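PDB 2J3X: C2 toxin component I from Clostridium botulinum, which acts as the enzymatic component of a binary toxin, an ADP-ribosyltransferase that transfers ADP-ribose from NAD, probably to actin of the host cell. Local coordinates for residues G251-D256 / S382-E387; E280-A285 / L344-T349. The protein carries 2 engineered substitutions. One frame throughout, in Å; residues are numbered along the deposited sequence. Where two conformers were deposited one is given.

Interaction 1. Residues G251-D256 / S382-E387; sequences GYLHSD and SGFQDE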
loop_
_atom_site.group_PDB
_atom_site.type_symbol
_atom_site.label_atom_id
_atom_site.label_comp_id
_atom_site.label_asym_id
_atom_site.label_seq_id
_atom_site.Cartn_x
_atom_site.Cartn_y
_atom_site.Cartn_z
ATOM N N GLY A 251 -2.333 32.813 -3.333
ATOM C CA GLY A 251 -1.103 33.276 -4.005
ATOM C C GLY A 251 -0.196 32.090 -4.245
ATOM O O GLY A 251 0.379 31.940 -5.322
ATOM N N TYR A 252 -0.078 31.224 -3.225
ATOM C CA TYR A 252 0.765 30.051 -3.357
ATOM C C TYR A 252 0.230 29.085 -4.394
ATOM O O TYR A 252 0.993 28.461 -5.155
ATOM C CB TYR A 252 0.938 29.377 -1.997
ATOM C CG TYR A 252 1.862 28.191 -2.116
ATOM C CD1 TYR A 252 3.267 28.373 -2.193
ATOM C CD2 TYR A 252 1.345 26.902 -2.257
ATOM C CE1 TYR A 252 4.122 27.264 -2.356
ATOM C CE2 TYR A 252 2.188 25.793 -2.413
ATOM C CZ TYR A 252 3.583 25.998 -2.453
ATOM O OH TYR A 252 4.422 24.949 -2.594
ATOM N N LEU A 253 -1.093 28.946 -4.461
ATOM C CA LEU A 253 -1.677 28.001 -5.391
ATOM C C LEU A 253 -1.593 28.499 -6.827
ATOM O O LEU A 253 -1.581 27.691 -7.737
ATOM C CB LEU A 253 -3.148 27.737 -5.062
ATOM C CG LEU A 253 -3.386 26.918 -3.774
ATOM C CD1 LEU A 253 -4.898 26.940 -3.407
ATOM C CD2 LEU A 253 -2.776 25.489 -3.880
ATOM N N HIS A 254 -1.516 29.813 -7.010
ATOM C CA HIS A 254 -1.625 30.392 -8.363
ATOM C C HIS A 254 -0.402 31.067 -8.942
ATOM O O HIS A 254 -0.160 30.911 -10.151
ATOM C CB HIS A 254 -2.822 31.349 -8.458
ATOM C CG HIS A 254 -4.133 30.635 -8.410
ATOM N ND1 HIS A 254 -4.979 30.698 -7.324
ATOM C CD2 HIS A 254 -4.695 29.764 -9.280
ATOM C CE1 HIS A 254 -6.037 29.946 -7.556
ATOM N NE2 HIS A 254 -5.880 29.352 -8.725
ATOM N N SER A 255 0.337 31.825 -8.134
ATOM C CA SER A 255 1.338 32.737 -8.714
ATOM C C SER A 255 2.695 32.791 -8.044
ATOM O O SER A 255 3.695 33.012 -8.732
ATOM C CB SER A 255 0.792 34.176 -8.788
ATOM O OG SER A 255 0.046 34.515 -7.624
ATOM N N ASP A 256 2.728 32.665 -6.719
ATOM C CA ASP A 256 3.895 32.749 -5.853
ATOM C C ASP A 256 4.626 31.426 -5.613
ATOM O O ASP A 256 5.599 31.393 -4.863
ATOM C CB ASP A 256 3.407 33.154 -4.461
ATOM C CG ASP A 256 3.322 34.636 -4.267
ATOM O OD1 ASP A 256 2.942 35.359 -5.210
ATOM O OD2 ASP A 256 3.619 35.075 -3.139
ATOM N N SER A 382 -11.229 27.717 -6.886
ATOM C CA SER A 382 -11.401 27.708 -8.362
ATOM C C SER A 382 -10.158 27.134 -9.051
ATOM O O SER A 382 -9.036 27.479 -8.694
ATOM C CB SER A 382 -11.618 29.169 -8.866
ATOM O OG SER A 382 -12.641 29.794 -8.124
ATOM N N GLY A 383 -10.349 26.219 -9.982
ATOM C CA GLY A 383 -9.246 25.724 -10.800
ATOM C C GLY A 383 -8.632 24.437 -10.268
ATOM O O GLY A 383 -7.728 23.899 -10.871
ATOM N N PHE A 384 -9.146 23.968 -9.136
ATOM C CA PHE A 384 -8.601 22.798 -8.393
ATOM C C PHE A 384 -9.531 21.632 -8.197
ATOM O O PHE A 384 -9.177 20.714 -7.455
ATOM C CB PHE A 384 -8.060 23.230 -7.036
ATOM C CG PHE A 384 -6.714 23.762 -7.141
ATOM C CD1 PHE A 384 -6.507 25.090 -7.528
ATOM C CD2 PHE A 384 -5.626 22.932 -6.979
ATOM C CE1 PHE A 384 -5.236 25.586 -7.720
ATOM C CE2 PHE A 384 -4.337 23.441 -7.152
ATOM C CZ PHE A 384 -4.158 24.770 -7.534
ATOM N N GLN A 385 -10.673 21.611 -8.888
ATOM C CA GLN A 385 -11.596 20.454 -8.778
ATOM C C GLN A 385 -10.952 19.106 -9.142
ATOM O O GLN A 385 -11.072 18.161 -8.386
ATOM C CB GLN A 385 -12.879 20.630 -9.609
ATOM C CG GLN A 385 -13.907 21.650 -9.114
ATOM C CD GLN A 385 -15.201 21.604 -9.942
ATOM O OE1 GLN A 385 -15.896 20.582 -9.992
ATOM N NE2 GLN A 385 -15.520 22.706 -10.600
ATOM N N ASP A 386 -10.298 18.995 -10.298
ATOM C CA ASP A 386 -9.711 17.713 -10.692
ATOM C C ASP A 386 -8.592 17.172 -9.790
ATOM O O ASP A 386 -8.425 15.958 -9.683
ATOM C CB ASP A 386 -9.134 17.809 -12.100
ATOM C CG ASP A 386 -10.205 18.049 -13.156
ATOM O OD1 ASP A 386 -11.403 17.805 -12.856
ATOM O OD2 ASP A 386 -9.837 18.492 -14.290
ATOM N N GLU A 387 -7.814 18.062 -9.183
ATOM C CA GLU A 387 -6.533 17.622 -8.664
ATOM C C GLU A 387 -6.584 16.823 -7.359
ATOM O O GLU A 387 -5.660 16.051 -7.089
ATOM C CB GLU A 387 -5.578 18.785 -8.527
ATOM C CG GLU A 387 -5.215 19.390 -9.851
ATOM C CD GLU A 387 -4.497 20.689 -9.655
ATOM O OE1 GLU A 387 -3.751 20.784 -8.656
ATOM O OE2 GLU A 387 -4.673 21.606 -10.486
#
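The ring of Phe384 pushes its outer edge against the last turn of helix 243-254, where Leu253 and His254 meet it. Its leading atom, CZ, lies 4.0 Å from Leu253 CD2 and 3.9 Å from the backbone atom Leu253 O, which sits near the plane of the phenyl ring. The neighbouring CE1 is 4.0 Å from Leu253 CB, and the leucine and phenylalanine side chains run at a slant to one another. On the imidazole side the pair is an offset edge-to-face arrangement: the edge of Phe384 is directed at the face of His254, with planes at 76° and centroids 5.9 Å apart, and the two side chains pass each other in opposite directions. With CG beside its own backbone N (chi1 -70°), His254 places NE2 4.0 Å from Phe384 CE1 and 3.7 Å from Ser382 O, which approaches at the edge of the imidazole. A weak hydrogen bond between His254 ND1 and Glu250 O probably helps to set the turn of the imidazole. In the loop, Ser382 and Gly383 occupy the central positions of a type II turn, Gly383 with positive phi (95°), and this turn brings Phe384 round toward the helix. By sequence the loop leads into the Glu-X-Glu motif of the family, Glu387 and Glu389. Ile378 lies against both Leu253 and Phe384. No hydrogen bond joins the two segments; the contact rests on dispersion and on the weakly polar edge of Phe384 against the His254 face. At the crystal pH of 3.0 the imidazole is probably protonated, which would make its approach to Ser382 O mildly attractive.

Interaction 2. Residues E280-A285 / L344-T349; sequences ELISSA and LSFSST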
loop_
_atom_site.group_PDB
_atom_site.type_symbol
_atom_site.label_atom_id
_atom_site.label_comp_id
_atom_site.label_asym_id
_atom_site.label_seq_id
_atom_site.Cartn_x
_atom_site.Cartn_y
_atom_site.Cartn_z
ATOM N N GLU A 280 4.445 32.514 6.579
ATOM C CA GLU A 280 3.831 32.408 7.912
ATOM C C GLU A 280 2.317 32.242 7.757
ATOM O O GLU A 280 1.697 31.431 8.440
ATOM C CB GLU A 280 4.154 33.658 8.742
ATOM C CG GLU A 280 3.843 33.561 10.223
ATOM C CD GLU A 280 4.116 34.857 10.987
ATOM O OE1 GLU A 280 4.822 35.755 10.450
ATOM O OE2 GLU A 280 3.625 34.973 12.134
ATOM N N LEU A 281 1.725 33.015 6.851
ATOM C CA LEU A 281 0.272 32.936 6.605
ATOM C C LEU A 281 -0.143 31.594 5.978
ATOM O O LEU A 281 -1.226 31.095 6.282
ATOM C CB LEU A 281 -0.215 34.119 5.728
ATOM C CG LEU A 281 -0.250 35.483 6.446
ATOM C CD1 LEU A 281 -0.413 36.643 5.426
ATOM C CD2 LEU A 281 -1.352 35.485 7.436
ATOM N N ILE A 282 0.667 31.037 5.074
ATOM C CA ILE A 282 0.291 29.776 4.445
ATOM C C ILE A 282 0.349 28.666 5.499
ATOM O O ILE A 282 -0.563 27.825 5.558
ATOM C CB ILE A 282 1.169 29.462 3.255
ATOM C CG1 ILE A 282 0.977 30.547 2.187
ATOM C CG2 ILE A 282 0.849 28.093 2.638
ATOM C CD1 ILE A 282 2.180 30.622 1.212
ATOM N N SER A 283 1.406 28.671 6.322
ATOM C CA SER A 283 1.518 27.646 7.375
ATOM C C SER A 283 0.382 27.802 8.362
ATOM O O SER A 283 -0.202 26.802 8.770
ATOM C CB SER A 283 2.868 27.726 8.116
ATOM O OG SER A 283 3.933 27.201 7.312
ATOM N N SER A 284 0.040 29.056 8.709
ATOM C CA SER A 284 -1.070 29.381 9.596
ATOM C C SER A 284 -2.388 28.800 8.992
ATOM O O SER A 284 -3.147 28.074 9.664
ATOM C CB SER A 284 -1.171 30.940 9.694
ATOM O OG SER A 284 -2.132 31.316 10.627
ATOM N N ALA A 285 -2.621 29.069 7.704
ATOM C CA ALA A 285 -3.834 28.558 7.028
ATOM C C ALA A 285 -3.888 27.057 7.077
ATOM O O ALA A 285 -4.968 26.459 7.312
ATOM C CB ALA A 285 -3.877 29.006 5.568
ATOM N N LEU A 344 11.605 20.768 2.133
ATOM C CA LEU A 344 11.844 22.079 2.746
ATOM C C LEU A 344 10.718 23.081 2.517
ATOM O O LEU A 344 10.400 23.838 3.400
ATOM C CB LEU A 344 13.189 22.656 2.247
ATOM C CG LEU A 344 14.429 21.979 2.852
ATOM C CD1 LEU A 344 15.710 22.672 2.309
ATOM C CD2 LEU A 344 14.365 22.061 4.350
ATOM N N SER A 345 10.091 23.024 1.357
ATOM C CA SER A 345 8.938 23.832 1.063
ATOM C C SER A 345 7.628 23.066 1.392
ATOM O O SER A 345 7.654 21.890 1.786
ATOM C CB SER A 345 8.899 24.208 -0.418
ATOM O OG SER A 345 7.989 25.290 -0.619
ATOM N N PHE A 346 6.513 23.748 1.182
ATOM C CA PHE A 346 5.183 23.074 1.148
ATOM C C PHE A 346 5.214 22.015 0.050
ATOM O O PHE A 346 5.922 22.189 -0.963
ATOM C CB PHE A 346 4.099 24.111 0.851
ATOM C CG PHE A 346 4.108 25.244 1.821
ATOM C CD1 PHE A 346 3.488 25.126 3.062
ATOM C CD2 PHE A 346 4.812 26.446 1.512
ATOM C CE1 PHE A 346 3.557 26.178 3.996
ATOM C CE2 PHE A 346 4.871 27.496 2.414
ATOM C CZ PHE A 346 4.222 27.390 3.656
ATOM N N SER A 347 4.448 20.943 0.198
ATOM C CA SER A 347 4.491 19.927 -0.850
ATOM C C SER A 347 3.106 19.414 -1.175
ATOM O O SER A 347 2.275 19.260 -0.263
ATOM C CB SER A 347 5.456 18.783 -0.517
ATOM O OG SER A 347 5.096 18.087 0.663
ATOM N N SER A 348 2.856 19.219 -2.473
ATOM C CA SER A 348 1.563 18.742 -2.942
ATOM C C SER A 348 1.509 17.211 -2.974
ATOM O O SER A 348 2.465 16.503 -3.363
ATOM C CB SER A 348 1.248 19.290 -4.337
ATOM O OG SER A 348 2.173 18.733 -5.195
ATOM N N THR A 349 0.338 16.704 -2.576
ATOM C CA THR A 349 0.025 15.273 -2.669
ATOM C C THR A 349 -1.372 15.238 -3.231
ATOM O O THR A 349 -2.036 16.279 -3.308
ATOM C CB THR A 349 -0.009 14.593 -1.244
ATOM O OG1 THR A 349 -1.142 15.103 -0.505
ATOM C CG2 THR A 349 1.284 14.850 -0.460
#
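Segment 344-349 runs into strand 347-350, whose Ser348, Thr349 and Ser350 match in sequence the Ser-Thr-Ser motif of ADP-ribosyltransferases; Phe346, two residues before Ser348, anchors this entry to helix 273-286. Ile282 CG2 stands over one face of the Phe346 ring in a CH-pi contact, 3.8 Å from the centroid and 21° off the ring normal. Ile282 CG2 is displaced toward the rim, 3.6 Å from both Phe346 CE1 and CZ. The methyl gets there because CG2 is anti to the backbone N of Ile282, while CG1 takes the place beside that nitrogen (chi1 -63°). Ser283 comes to the ring from its edge: OG is 3.5 Å from Phe346 CE1, near the ring plane, and its strong polar partner is Asn393 OD1, to which it is hydrogen-bonded. The ring thus meets a methyl on a face and a hydroxyl at the rim, both from one turn of helix. Beyond the pair, Ile260 and Leu264 of helix 257-265 pack on Phe346, and Tyr252 of helix 243-254 meets it edge-to-face. Strand 347-350 pairs with strand 389-392, whose Leu391 also packs on Phe346, which thus lies among three helices and this sheet.

Overall arrangement
Both interactions lie in the second ADP-ribosyltransferase-like half of the chain, on the same side of the chain's centre, with their own centres about 13 Å apart. Along the chain the order is 251-256, 280-285, 344-349, 382-387, so interaction 2 is nested within the loop closed by interaction 1. Tyr252, next to Leu253 on helix 243-254, reaches interaction 2: Tyr252 CB lies 3.7 Å from Ile282 CD1. Segment 382-387 leads into strand 389-392, the partner of strand 347-350. Helices 243-254 and 273-286 therefore each touch a segment leading into this three-stranded sheet, joining the helical part to the strands that carry the Ser-Thr-Ser sequence and the second glutamate of Glu-X-Glu, Glu389; Glu387 lies in the loop just before.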